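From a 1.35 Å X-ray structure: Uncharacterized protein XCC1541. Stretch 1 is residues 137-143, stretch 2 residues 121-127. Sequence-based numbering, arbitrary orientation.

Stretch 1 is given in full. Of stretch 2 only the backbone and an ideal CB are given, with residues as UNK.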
# COMPACT_ATOMS: atom_id res chain seq x y z
N ASP A 137 8.35 -11.23 -8.10
CA ASP A 137 7.53 -11.66 -9.23
C ASP A 137 6.28 -10.79 -9.29
O ASP A 137 5.86 -10.37 -10.38
CB ASP A 137 7.17 -13.14 -9.14
CG ASP A 137 8.37 -14.08 -9.38
OD1 ASP A 137 9.46 -13.59 -9.74
OD2 ASP A 137 8.12 -15.27 -9.25
N VAL A 138 5.66 -10.53 -8.13
CA VAL A 138 4.45 -9.67 -8.06
C VAL A 138 4.80 -8.21 -8.26
O VAL A 138 4.11 -7.48 -8.99
CB VAL A 138 3.74 -9.91 -6.74
CG1 VAL A 138 2.55 -8.92 -6.53
CG2 VAL A 138 3.23 -11.34 -6.66
N ILE A 139 5.93 -7.76 -7.73
CA ILE A 139 6.42 -6.43 -7.97
C ILE A 139 6.59 -6.23 -9.48
O ILE A 139 6.12 -5.23 -10.06
CB ILE A 139 7.77 -6.17 -7.24
CG1 ILE A 139 7.45 -6.08 -5.72
CG2 ILE A 139 8.46 -4.92 -7.84
CD1 ILE A 139 8.69 -6.36 -4.81
N ALA A 140 7.20 -7.19 -10.21
CA ALA A 140 7.40 -7.01 -11.66
C ALA A 140 6.05 -6.97 -12.42
O ALA A 140 5.87 -6.20 -13.35
CB ALA A 140 8.34 -8.08 -12.25
N TRP A 141 5.12 -7.83 -12.04
CA TRP A 141 3.83 -7.90 -12.70
C TRP A 141 3.08 -6.62 -12.47
O TRP A 141 2.51 -6.01 -13.42
CB TRP A 141 3.04 -9.08 -12.10
CG TRP A 141 1.78 -9.46 -12.81
CD1 TRP A 141 1.66 -10.28 -13.88
CD2 TRP A 141 0.48 -8.88 -12.62
NE1 TRP A 141 0.37 -10.30 -14.32
CE2 TRP A 141 -0.38 -9.46 -13.53
CE3 TRP A 141 -0.05 -7.95 -11.70
CZ2 TRP A 141 -1.75 -9.13 -13.60
CZ3 TRP A 141 -1.40 -7.64 -11.76
CH2 TRP A 141 -2.23 -8.23 -12.68
N ALA A 142 3.08 -6.13 -11.22
CA ALA A 142 2.42 -4.89 -10.92
C ALA A 142 3.07 -3.67 -11.59
O ALA A 142 2.40 -2.75 -12.08
CB ALA A 142 2.37 -4.68 -9.39
N GLN A 143 4.40 -3.64 -11.59
CA GLN A 143 5.16 -2.51 -12.19
C GLN A 143 4.82 -2.35 -13.69
O GLN A 143 4.67 -1.23 -14.19
CB GLN A 143 6.66 -2.69 -11.97
CG GLN A 143 7.49 -1.49 -12.44
CD GLN A 143 8.83 -1.40 -11.74
OE1 GLN A 143 9.37 -2.37 -11.25
NE2 GLN A 143 9.37 -0.19 -11.68
N UNK A 121 -8.81 -0.70 -12.92
CA UNK A 121 -8.09 -0.50 -11.63
C UNK A 121 -7.77 -1.84 -10.95
O UNK A 121 -8.64 -2.71 -10.85
CB UNK A 121 -8.92 0.37 -10.68
N UNK A 122 -6.50 -2.01 -10.60
CA UNK A 122 -6.01 -3.21 -9.89
C UNK A 122 -5.33 -2.75 -8.63
O UNK A 122 -4.49 -1.83 -8.68
CB UNK A 122 -5.05 -4.04 -10.75
N UNK A 123 -5.70 -3.37 -7.51
CA UNK A 123 -5.06 -3.15 -6.22
C UNK A 123 -4.63 -4.50 -5.68
O UNK A 123 -5.43 -5.41 -5.66
CB UNK A 123 -5.99 -2.43 -5.24
N UNK A 124 -3.37 -4.59 -5.25
CA UNK A 124 -2.75 -5.84 -4.84
C UNK A 124 -2.24 -5.66 -3.43
O UNK A 124 -1.65 -4.63 -3.10
CB UNK A 124 -1.62 -6.25 -5.79
N UNK A 125 -2.43 -6.69 -2.62
CA UNK A 125 -1.77 -6.83 -1.30
C UNK A 125 -0.89 -8.06 -1.38
O UNK A 125 -1.40 -9.13 -1.61
CB UNK A 125 -2.78 -6.95 -0.16
N UNK A 126 0.44 -7.88 -1.23
CA UNK A 126 1.34 -9.04 -1.21
C UNK A 126 2.25 -9.00 -0.02
O UNK A 126 2.47 -7.99 0.63
CB UNK A 126 2.17 -9.11 -2.49
N UNK A 127 2.71 -10.20 0.33
CA UNK A 127 3.61 -10.44 1.49
C UNK A 127 5.07 -10.36 1.09
O UNK A 127 5.50 -11.10 0.20
CB UNK A 127 3.33 -11.81 2.12

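The helix of stretch 1 runs nearly antiparallel to the strand, at 161° between their N-to-C directions, with axes approaching to 9.9 Å. Side chains alternate along an extended strand, so every second CB faces the helix: those at 122, 124 and 126.

Position 121 lies before the strand, with phi near -57° and psi near 128°, and its ideal CB has nothing of stretch 1 within 5.5 Å. The helix sets no demand here; a residue tolerant of that phi, proline included, fits. It is Pro121.

At 122 the CA-to-CB bond points toward the helix, yet the nearest atom to the ideal CB is Trp141 CZ3, 5.2 Å away. That gap asks for an apolar side chain with some length: leucine, isoleucine or methionine, with extended backbone angles favoring the beta-branched choice. The deposited residue is Ile122, chi1 m and chi2 t, whose CD1 comes within 4.1 Å of Trp141 CH2, approaching the ring obliquely.

Position 123 is out of reach of the helix, which would admit small, polar or beta-branched residues alike; it is Ser123.

Position 124 faces the helix again, its CA 8.0 Å from the CA of Ala142. The ideal CB stands 5.0 Å from Val138 CG1, and Ala142 offers just a methyl, leaving room between Val138 and Trp141. No charge or polar side-chain group of stretch 1 lines this space, so an aliphatic side chain of some length suits; leucine, isoleucine or methionine could serve. Ile124 fills it by reaching in two directions: CG2 lies 3.9 Å from Val138 CG1, while CD1 lies 3.7 Å from Ala142 CB and 3.9 Å from Trp141 CZ3, at the edge of the indole near its plane.

At 125 the CA-to-CB bond points away. A beta-branched residue suits the extended backbone, and Val125 is there, without contact to stretch 1.

Position 126 sits closest to the helix: its CA is 7.5 Å from Val138 CA, and its ideal CB is 4.1 Å from Val138 CG1. A methyl surface is on offer, so a valine, a leucine or a flat ring could pack. It is His126, chi1 t, which lays a face against the valine: Val138 CG2 is 3.6 Å from the ring centroid, 11° off the normal, a CH-pi contact. Its NE2 is hydrogen-bonded elsewhere in the structure, so that nitrogen is satisfied.

Position 127 is likewise out of reach, so the helix would tolerate many side chains; it is Ala127.

Stretch 2 (121-127) PISIVHA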
# COMPACT_ATOMS: atom_id res chain seq x y z
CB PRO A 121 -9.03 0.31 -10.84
CG PRO A 121 -9.89 1.04 -11.89
CD PRO A 121 -10.06 0.09 -12.99
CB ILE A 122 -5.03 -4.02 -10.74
CG1 ILE A 122 -5.72 -4.45 -12.07
CG2 ILE A 122 -4.47 -5.20 -9.98
CD1 ILE A 122 -4.73 -5.00 -13.12
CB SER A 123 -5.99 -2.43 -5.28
OG SER A 123 -5.43 -2.24 -4.02
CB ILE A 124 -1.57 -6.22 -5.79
CG1 ILE A 124 -2.01 -6.27 -7.26
CG2 ILE A 124 -0.90 -7.53 -5.35
CD1 ILE A 124 -0.81 -6.22 -8.20
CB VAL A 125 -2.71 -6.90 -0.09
CG1 VAL A 125 -1.93 -7.02 1.22
CG2 VAL A 125 -3.58 -5.65 -0.10
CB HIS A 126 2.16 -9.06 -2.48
CG HIS A 126 2.75 -10.38 -2.77
ND1 HIS A 126 1.96 -11.45 -3.08
CD2 HIS A 126 4.03 -10.80 -2.82
CE1 HIS A 126 2.75 -12.51 -3.27
NE2 HIS A 126 4.01 -12.12 -3.10
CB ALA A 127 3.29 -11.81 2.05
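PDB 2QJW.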